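Local coordinates for malonyl coenzyme A-acyl carrier protein transacylase (Helicobacter pylori, PDB 2H1Y) that probably transfers the malonyl group from malonyl-CoA to holo acyl carrier protein, releasing CoA and supplying malonyl-ACP for fatty acid synthesis, at residues L148-E152 / E153-S157; I76-V79 / S80-Y84; G115-F119 / E120-K124. One frame throughout, in Å; residues are numbered along the deposited sequence.

Contact 1: L148-E152 / E153-S157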
loop_
_atom_site.group_PDB
_atom_site.type_symbol
_atom_site.label_atom_id
_atom_site.label_comp_id
_atom_site.label_asym_id
_atom_site.label_seq_id
_atom_site.Cartn_x
_atom_site.Cartn_y
_atom_site.Cartn_z
ATOM N N LEU A 148 -2.073 18.614 6.351
ATOM C CA LEU A 148 -1.291 18.362 7.557
ATOM C C LEU A 148 -1.719 19.256 8.703
ATOM O O LEU A 148 -1.724 20.474 8.582
ATOM C CB LEU A 148 0.187 18.594 7.270
ATOM C CG LEU A 148 1.149 17.512 7.749
ATOM C CD1 LEU A 148 1.657 16.707 6.522
ATOM C CD2 LEU A 148 2.313 18.168 8.495
ATOM N N GLY A 149 -2.089 18.644 9.816
ATOM C CA GLY A 149 -2.385 19.396 11.024
ATOM C C GLY A 149 -3.829 19.755 11.322
ATOM O O GLY A 149 -4.104 20.399 12.339
ATOM N N VAL A 150 -4.757 19.373 10.451
ATOM C CA VAL A 150 -6.183 19.505 10.770
ATOM C C VAL A 150 -6.739 18.173 11.263
ATOM O O VAL A 150 -6.392 17.101 10.742
ATOM C CB VAL A 150 -7.014 19.993 9.582
ATOM C CG1 VAL A 150 -8.459 20.253 10.021
ATOM C CG2 VAL A 150 -6.404 21.241 8.984
ATOM N N SER A 151 -7.598 18.254 12.274
ATOM C CA SER A 151 -8.177 17.082 12.926
ATOM C C SER A 151 -8.911 16.138 11.965
ATOM O O SER A 151 -9.587 16.573 11.028
ATOM C CB SER A 151 -9.140 17.550 14.007
ATOM O OG SER A 151 -9.615 16.446 14.742
ATOM N N GLU A 152 -8.787 14.842 12.208
ATOM C CA GLU A 152 -9.523 13.854 11.435
ATOM C C GLU A 152 -11.045 14.155 11.402
ATOM O O GLU A 152 -11.682 14.085 10.347
ATOM C CB GLU A 152 -9.232 12.453 11.989
ATOM C CG GLU A 152 -10.036 11.351 11.328
ATOM C CD GLU A 152 -10.285 10.146 12.229
ATOM O OE1 GLU A 152 -10.148 10.287 13.474
ATOM O OE2 GLU A 152 -10.638 9.063 11.687
ATOM N N GLU A 153 -11.616 14.515 12.553
ATOM C CA GLU A 153 -13.062 14.790 12.646
ATOM C C GLU A 153 -13.486 16.084 11.945
ATOM O O GLU A 153 -14.566 16.153 11.352
ATOM C CB GLU A 153 -13.588 14.740 14.091
ATOM C CG GLU A 153 -12.548 14.882 15.205
ATOM C CD GLU A 153 -11.649 13.628 15.393
ATOM O OE1 GLU A 153 -12.100 12.619 15.994
ATOM O OE2 GLU A 153 -10.476 13.674 14.952
ATOM N N SER A 154 -12.624 17.096 11.995
ATOM C CA SER A 154 -12.896 18.362 11.336
ATOM C C SER A 154 -12.923 18.247 9.818
ATOM O O SER A 154 -13.711 18.923 9.162
ATOM C CB SER A 154 -11.882 19.401 11.767
ATOM O OG SER A 154 -12.198 19.847 13.064
ATOM N N LEU A 155 -12.084 17.384 9.260
ATOM C CA LEU A 155 -12.059 17.217 7.810
ATOM C C LEU A 155 -13.202 16.337 7.366
ATOM O O LEU A 155 -13.755 16.517 6.278
ATOM C CB LEU A 155 -10.731 16.626 7.340
ATOM C CG LEU A 155 -9.498 17.453 7.685
ATOM C CD1 LEU A 155 -8.240 16.651 7.563
ATOM C CD2 LEU A 155 -9.436 18.630 6.785
ATOM N N LEU A 156 -13.553 15.377 8.215
ATOM C CA LEU A 156 -14.691 14.535 7.950
ATOM C C LEU A 156 -15.918 15.411 7.742
ATOM O O LEU A 156 -16.562 15.354 6.685
ATOM C CB LEU A 156 -14.896 13.530 9.081
ATOM C CG LEU A 156 -15.612 12.249 8.627
ATOM C CD1 LEU A 156 -14.663 11.257 7.930
ATOM C CD2 LEU A 156 -16.320 11.581 9.802
ATOM N N SER A 157 -16.217 16.271 8.708
ATOM C CA SER A 157 -17.406 17.111 8.566
ATOM C C SER A 157 -17.265 18.198 7.517
ATOM O O SER A 157 -18.264 18.610 6.927
ATOM C CB SER A 157 -17.894 17.678 9.898
ATOM O OG SER A 157 -16.807 18.103 10.676
#
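Ser151 and Glu153 meet at the N-terminus of helix 152-160, where Ser151 occupies the N-cap position after strand 142-148 has ended. Backbone bonds close the first turn of this helix, and a weak side-chain bond between the serine and the glutamate is added to them. The side chain of Glu153 is the one to follow outward. Its CB lies against the carbonyl carbon of Glu152; CG then comes within 3.4 Å of Ser151 OG, and a bend at chi2 (-73°) turns the carboxylate back toward the N-cap residue. At the tip, OE2 accepts the weak hydrogen bond from Ser151 OG, 2.9 Å away. Both carboxylate oxygens of Glu153 lie near Glu152 OE1, OE2 the nearer at 3.7 Å, and the two carboxylate planes are turned 82° apart; such crowding of like charge would be expected to favour partial protonation, although the nearby helix N-terminus should offset it. On the inner side, Val150 CG1 packs 3.7 Å from Leu155 CD2, bringing the residue before the cap against the first full turn. Leu155 goes on to Cys167, Val176 and Leu192, so the helix is seated on the antiparallel sheet and on helix 189-195. In the backbone, Leu155 N bonds to Ser151 O and Leu156 N to Glu152 O. At the next carbonyl, Glu153 O takes two donors from opposite faces of its plane, Ser157 N at 3.1 Å and Ser157 OG at 3.0 Å.

Contact 2: I76-V79 / S80-Y84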
loop_
_atom_site.group_PDB
_atom_site.type_symbol
_atom_site.label_atom_id
_atom_site.label_comp_id
_atom_site.label_asym_id
_atom_site.label_seq_id
_atom_site.Cartn_x
_atom_site.Cartn_y
_atom_site.Cartn_z
ATOM N N ILE A 76 5.532 -1.630 -6.903
ATOM C CA ILE A 76 5.566 -1.686 -5.445
ATOM C C ILE A 76 5.334 -3.141 -5.033
ATOM O O ILE A 76 6.110 -3.703 -4.251
ATOM C CB ILE A 76 4.555 -0.706 -4.811
ATOM C CG1 ILE A 76 4.900 0.726 -5.209
ATOM C CG2 ILE A 76 4.537 -0.847 -3.298
ATOM C CD1 ILE A 76 3.851 1.748 -4.875
ATOM N N TYR A 77 4.307 -3.786 -5.594
ATOM C CA TYR A 77 4.115 -5.206 -5.260
ATOM C C TYR A 77 5.402 -6.003 -5.485
ATOM O O TYR A 77 5.773 -6.847 -4.660
ATOM C CB TYR A 77 2.950 -5.846 -6.020
ATOM C CG TYR A 77 2.902 -7.376 -5.886
ATOM C CD1 TYR A 77 2.531 -7.997 -4.679
ATOM C CD2 TYR A 77 3.252 -8.195 -6.965
ATOM C CE1 TYR A 77 2.505 -9.388 -4.564
ATOM C CE2 TYR A 77 3.225 -9.576 -6.864
ATOM C CZ TYR A 77 2.859 -10.171 -5.670
ATOM O OH TYR A 77 2.827 -11.553 -5.616
ATOM N N LEU A 78 6.078 -5.721 -6.593
ATOM C CA LEU A 78 7.257 -6.487 -6.977
ATOM C C LEU A 78 8.337 -6.466 -5.906
ATOM O O LEU A 78 8.810 -7.509 -5.456
ATOM C CB LEU A 78 7.816 -5.929 -8.266
ATOM C CG LEU A 78 8.409 -6.857 -9.306
ATOM C CD1 LEU A 78 9.219 -5.973 -10.240
ATOM C CD2 LEU A 78 9.252 -8.012 -8.693
ATOM N N VAL A 79 8.733 -5.274 -5.489
ATOM C CA VAL A 79 9.757 -5.157 -4.465
ATOM C C VAL A 79 9.271 -5.753 -3.114
ATOM O O VAL A 79 10.012 -6.507 -2.455
ATOM C CB VAL A 79 10.269 -3.712 -4.369
ATOM C CG1 VAL A 79 11.333 -3.562 -3.273
ATOM C CG2 VAL A 79 10.787 -3.236 -5.759
ATOM N N SER A 80 8.033 -5.465 -2.715
ATOM C CA SER A 80 7.473 -6.117 -1.519
ATOM C C SER A 80 7.608 -7.645 -1.578
ATOM O O SER A 80 8.058 -8.269 -0.612
ATOM C CB SER A 80 6.018 -5.734 -1.314
ATOM O OG SER A 80 5.910 -4.385 -0.920
ATOM N N TYR A 81 7.244 -8.225 -2.728
ATOM C CA TYR A 81 7.298 -9.682 -2.941
ATOM C C TYR A 81 8.708 -10.178 -2.740
ATOM O O TYR A 81 8.921 -11.133 -2.007
ATOM C CB TYR A 81 6.797 -10.071 -4.341
ATOM C CG TYR A 81 6.637 -11.559 -4.526
ATOM C CD1 TYR A 81 7.691 -12.336 -5.023
ATOM C CD2 TYR A 81 5.431 -12.208 -4.192
ATOM C CE1 TYR A 81 7.567 -13.691 -5.181
ATOM C CE2 TYR A 81 5.285 -13.589 -4.349
ATOM C CZ TYR A 81 6.365 -14.324 -4.848
ATOM O OH TYR A 81 6.274 -15.694 -5.026
ATOM N N ILE A 82 9.666 -9.510 -3.389
ATOM C CA ILE A 82 11.077 -9.902 -3.327
ATOM C C ILE A 82 11.628 -9.778 -1.906
ATOM O O ILE A 82 12.233 -10.721 -1.382
ATOM C CB ILE A 82 11.965 -9.124 -4.350
ATOM C CG1 ILE A 82 11.577 -9.516 -5.774
ATOM C CG2 ILE A 82 13.429 -9.404 -4.098
ATOM C CD1 ILE A 82 12.170 -8.661 -6.846
ATOM N N ALA A 83 11.401 -8.621 -1.290
ATOM C CA ALA A 83 11.710 -8.425 0.128
ATOM C C ALA A 83 11.218 -9.598 0.970
ATOM O O ALA A 83 11.962 -10.108 1.816
ATOM C CB ALA A 83 11.100 -7.133 0.630
ATOM N N TYR A 84 9.977 -10.029 0.730
ATOM C CA TYR A 84 9.389 -11.126 1.501
ATOM C C TYR A 84 10.097 -12.484 1.292
ATOM O O TYR A 84 10.443 -13.166 2.267
ATOM C CB TYR A 84 7.899 -11.264 1.212
ATOM C CG TYR A 84 7.237 -12.329 2.064
ATOM C CD1 TYR A 84 7.384 -13.695 1.764
ATOM C CD2 TYR A 84 6.459 -11.974 3.163
ATOM C CE1 TYR A 84 6.766 -14.678 2.550
ATOM C CE2 TYR A 84 5.847 -12.922 3.937
ATOM C CZ TYR A 84 6.001 -14.274 3.628
ATOM O OH TYR A 84 5.392 -15.202 4.423
#
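Ser80, Val79 and Tyr81 bury the most surface where successive turns of helix 69-90 meet, an example of i to i+4 packing in a helix enclosed by protein. Ser80 N bonds to Ile76 O at 3.0 Å, and the side chain of Ser80 stays close to the same turn, with CB over the carbonyl oxygens of Ile76 and Tyr77. A chi1 of -70° sets OG beside its own backbone N and 3.4 Å from Ile76 O; the hydroxyl's hydrogen-bonding partner is the backbone oxygen of Leu283, at the end of a strand of the mixed sheet. Val79 contributes mainly through its backbone: its carbonyl oxygen receives Ala83 N at 2.8 Å, and the methyl of Ala83 rests 3.3 Å from that oxygen. Tyr81 lies alongside Tyr77, both side chains pointing the same way. CB of Tyr81 sits above one face of the Tyr77 ring, toward its rim, and the two rings are inclined at 53° with centroids 5.6 Å apart. The phenol end of Tyr77 is directed at one side of the Tyr81 ring, Tyr77 CZ lying 3.6 Å from Tyr81 CD2. Tyr77 OH and Ser112 OG share a hydrogen bond. On another side of the helix, Leu78 CD2 meets Ile82 CD1 at 3.5 Å. Helix 69-90 thus runs through the interior: Tyr77 and Tyr81 face helices 105-116 and 119-137, Leu78 and Ile82 lean on helix 38-51, and Ser80, through its hydroxyl, is bonded to Leu283 at the end of strand 279-283.

Contact 3: G115-F119 / E120-K124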
loop_
_atom_site.group_PDB
_atom_site.type_symbol
_atom_site.label_atom_id
_atom_site.label_comp_id
_atom_site.label_asym_id
_atom_site.label_seq_id
_atom_site.Cartn_x
_atom_site.Cartn_y
_atom_site.Cartn_z
ATOM N N GLY A 115 -0.641 -16.059 0.830
ATOM C CA GLY A 115 -0.658 -17.288 0.027
ATOM C C GLY A 115 -1.888 -17.403 -0.866
ATOM O O GLY A 115 -2.109 -18.431 -1.518
ATOM N N ALA A 116 -2.684 -16.340 -0.891
ATOM C CA ALA A 116 -3.944 -16.333 -1.604
ATOM C C ALA A 116 -3.802 -15.810 -3.021
ATOM O O ALA A 116 -4.796 -15.628 -3.723
ATOM C CB ALA A 116 -4.962 -15.513 -0.841
ATOM N N LEU A 117 -2.570 -15.564 -3.449
ATOM C CA LEU A 117 -2.352 -14.925 -4.736
ATOM C C LEU A 117 -0.937 -15.189 -5.230
ATOM O O LEU A 117 0.028 -14.718 -4.626
ATOM C CB LEU A 117 -2.613 -13.439 -4.574
ATOM C CG LEU A 117 -3.445 -12.653 -5.567
ATOM C CD1 LEU A 117 -4.607 -13.460 -6.114
ATOM C CD2 LEU A 117 -3.938 -11.387 -4.871
ATOM N N ASP A 118 -0.823 -15.975 -6.306
ATOM C CA ASP A 118 0.469 -16.302 -6.917
ATOM C C ASP A 118 1.137 -15.064 -7.477
ATOM O O ASP A 118 0.469 -14.071 -7.832
ATOM C CB ASP A 118 0.319 -17.326 -8.059
ATOM C CG ASP A 118 -0.300 -18.627 -7.604
ATOM O OD1 ASP A 118 -0.075 -19.019 -6.429
ATOM O OD2 ASP A 118 -1.021 -19.258 -8.413
ATOM N N PHE A 119 2.460 -15.149 -7.588
ATOM C CA PHE A 119 3.251 -14.064 -8.138
ATOM C C PHE A 119 2.658 -13.423 -9.400
ATOM O O PHE A 119 2.274 -12.249 -9.367
ATOM C CB PHE A 119 4.705 -14.491 -8.357
ATOM C CG PHE A 119 5.598 -13.363 -8.763
ATOM C CD1 PHE A 119 5.610 -12.174 -8.033
ATOM C CD2 PHE A 119 6.409 -13.479 -9.880
ATOM C CE1 PHE A 119 6.406 -11.123 -8.411
ATOM C CE2 PHE A 119 7.219 -12.437 -10.275
ATOM C CZ PHE A 119 7.230 -11.250 -9.530
ATOM N N GLU A 120 2.566 -14.163 -10.504
ATOM C CA GLU A 120 2.158 -13.505 -11.765
ATOM C C GLU A 120 0.701 -13.084 -11.761
ATOM O O GLU A 120 0.361 -12.088 -12.379
ATOM C CB GLU A 120 2.568 -14.238 -13.067
ATOM C CG GLU A 120 2.815 -15.717 -12.971
ATOM C CD GLU A 120 4.149 -16.052 -12.333
ATOM O OE1 GLU A 120 4.123 -16.642 -11.225
ATOM O OE2 GLU A 120 5.208 -15.731 -12.926
ATOM N N LYS A 121 -0.139 -13.802 -11.023
ATOM C CA LYS A 121 -1.527 -13.383 -10.845
ATOM C C LYS A 121 -1.659 -12.066 -10.078
ATOM O O LYS A 121 -2.541 -11.248 -10.381
ATOM C CB LYS A 121 -2.352 -14.477 -10.178
ATOM C CG LYS A 121 -2.853 -15.540 -11.140
ATOM C CD LYS A 121 -4.067 -16.272 -10.554
ATOM C CE LYS A 121 -4.469 -17.471 -11.402
ATOM N NZ LYS A 121 -3.556 -18.594 -11.113
ATOM N N ALA A 122 -0.791 -11.845 -9.097
ATOM C CA ALA A 122 -0.867 -10.613 -8.309
ATOM C C ALA A 122 -0.399 -9.397 -9.105
ATOM O O ALA A 122 -1.015 -8.327 -9.032
ATOM C CB ALA A 122 -0.095 -10.752 -7.025
ATOM N N LEU A 123 0.673 -9.573 -9.880
ATOM C CA LEU A 123 1.149 -8.534 -10.788
ATOM C C LEU A 123 0.036 -8.123 -11.739
ATOM O O LEU A 123 -0.188 -6.920 -11.965
ATOM C CB LEU A 123 2.366 -9.009 -11.596
ATOM C CG LEU A 123 3.683 -9.279 -10.856
ATOM C CD1 LEU A 123 4.580 -10.200 -11.661
ATOM C CD2 LEU A 123 4.426 -7.987 -10.507
ATOM N N LYS A 124 -0.660 -9.123 -12.288
ATOM C CA LYS A 124 -1.719 -8.878 -13.264
ATOM C C LYS A 124 -2.910 -8.193 -12.609
ATOM O O LYS A 124 -3.467 -7.229 -13.159
ATOM C CB LYS A 124 -2.134 -10.165 -13.976
ATOM C CG LYS A 124 -1.287 -10.491 -15.218
ATOM C CD LYS A 124 -1.719 -11.828 -15.857
ATOM C CE LYS A 124 -1.462 -11.851 -17.384
ATOM N NZ LYS A 124 -1.845 -13.175 -18.026
#
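Glu120, the residue after Phe119, opens the second half of a short turn between two helices. Its chain bends at chi2 (-76°), bringing OE1 back to 3.6 Å from Phe119 CB; the carboxylate stands nearly perpendicular to the Phe119 ring, and OE1 forms a salt bridge with Arg46 of helix 38-51. Lys121 runs alongside Asp118, and a turn at its last torsion brings NZ to OD2 in a long salt bridge of 3.8 Å. The other oxygen of that aspartate, OD1, pairs with Lys230, so the carboxylate is shared between two lysines. Ala122 N bonds to Asp118 O at 2.9 Å and weakly to Phe119 O, while its methyl touches Leu117, with Ala122 CB 4.1 Å from Leu117 CG. Leu123 N reaches Phe119 O in an almost straight bond (170°). Its side chain completes the turn: CD1 is set over one face of the Phe119 ring, 3.8 Å from the centroid and 19° off the normal, a CH-pi contact. Lys124 N continues the pattern, bonding to Glu120 O. The side chain of Asp118 makes no capping bond; its backbone oxygen instead accepts in the first turn. The arrangement is typical of a helix N-terminus entered from a short linker, with Asp118 at the N-cap position and helix 119-137 following.

Along the chain the order is contact 2, contact 3, contact 1. Contacts 2 and 3 are close neighbours, with centres about 12 Å apart on the same side of the molecule: the tyrosines of helix 69-90 pack against the start of helix 119-137, Tyr77 CZ lying 3.3 Å from Ala122 CB and Tyr81 CD1 3.7 Å from Phe119 CD1. Both belong to the helical surroundings of the mixed sheet. Contact 1 lies across the chain's centre, about 33 and 36 Å from them between centres, where helix 152-160 packs on the separate four-stranded antiparallel sheet. The three therefore sample both sheet-based parts of the acyltransferase fold.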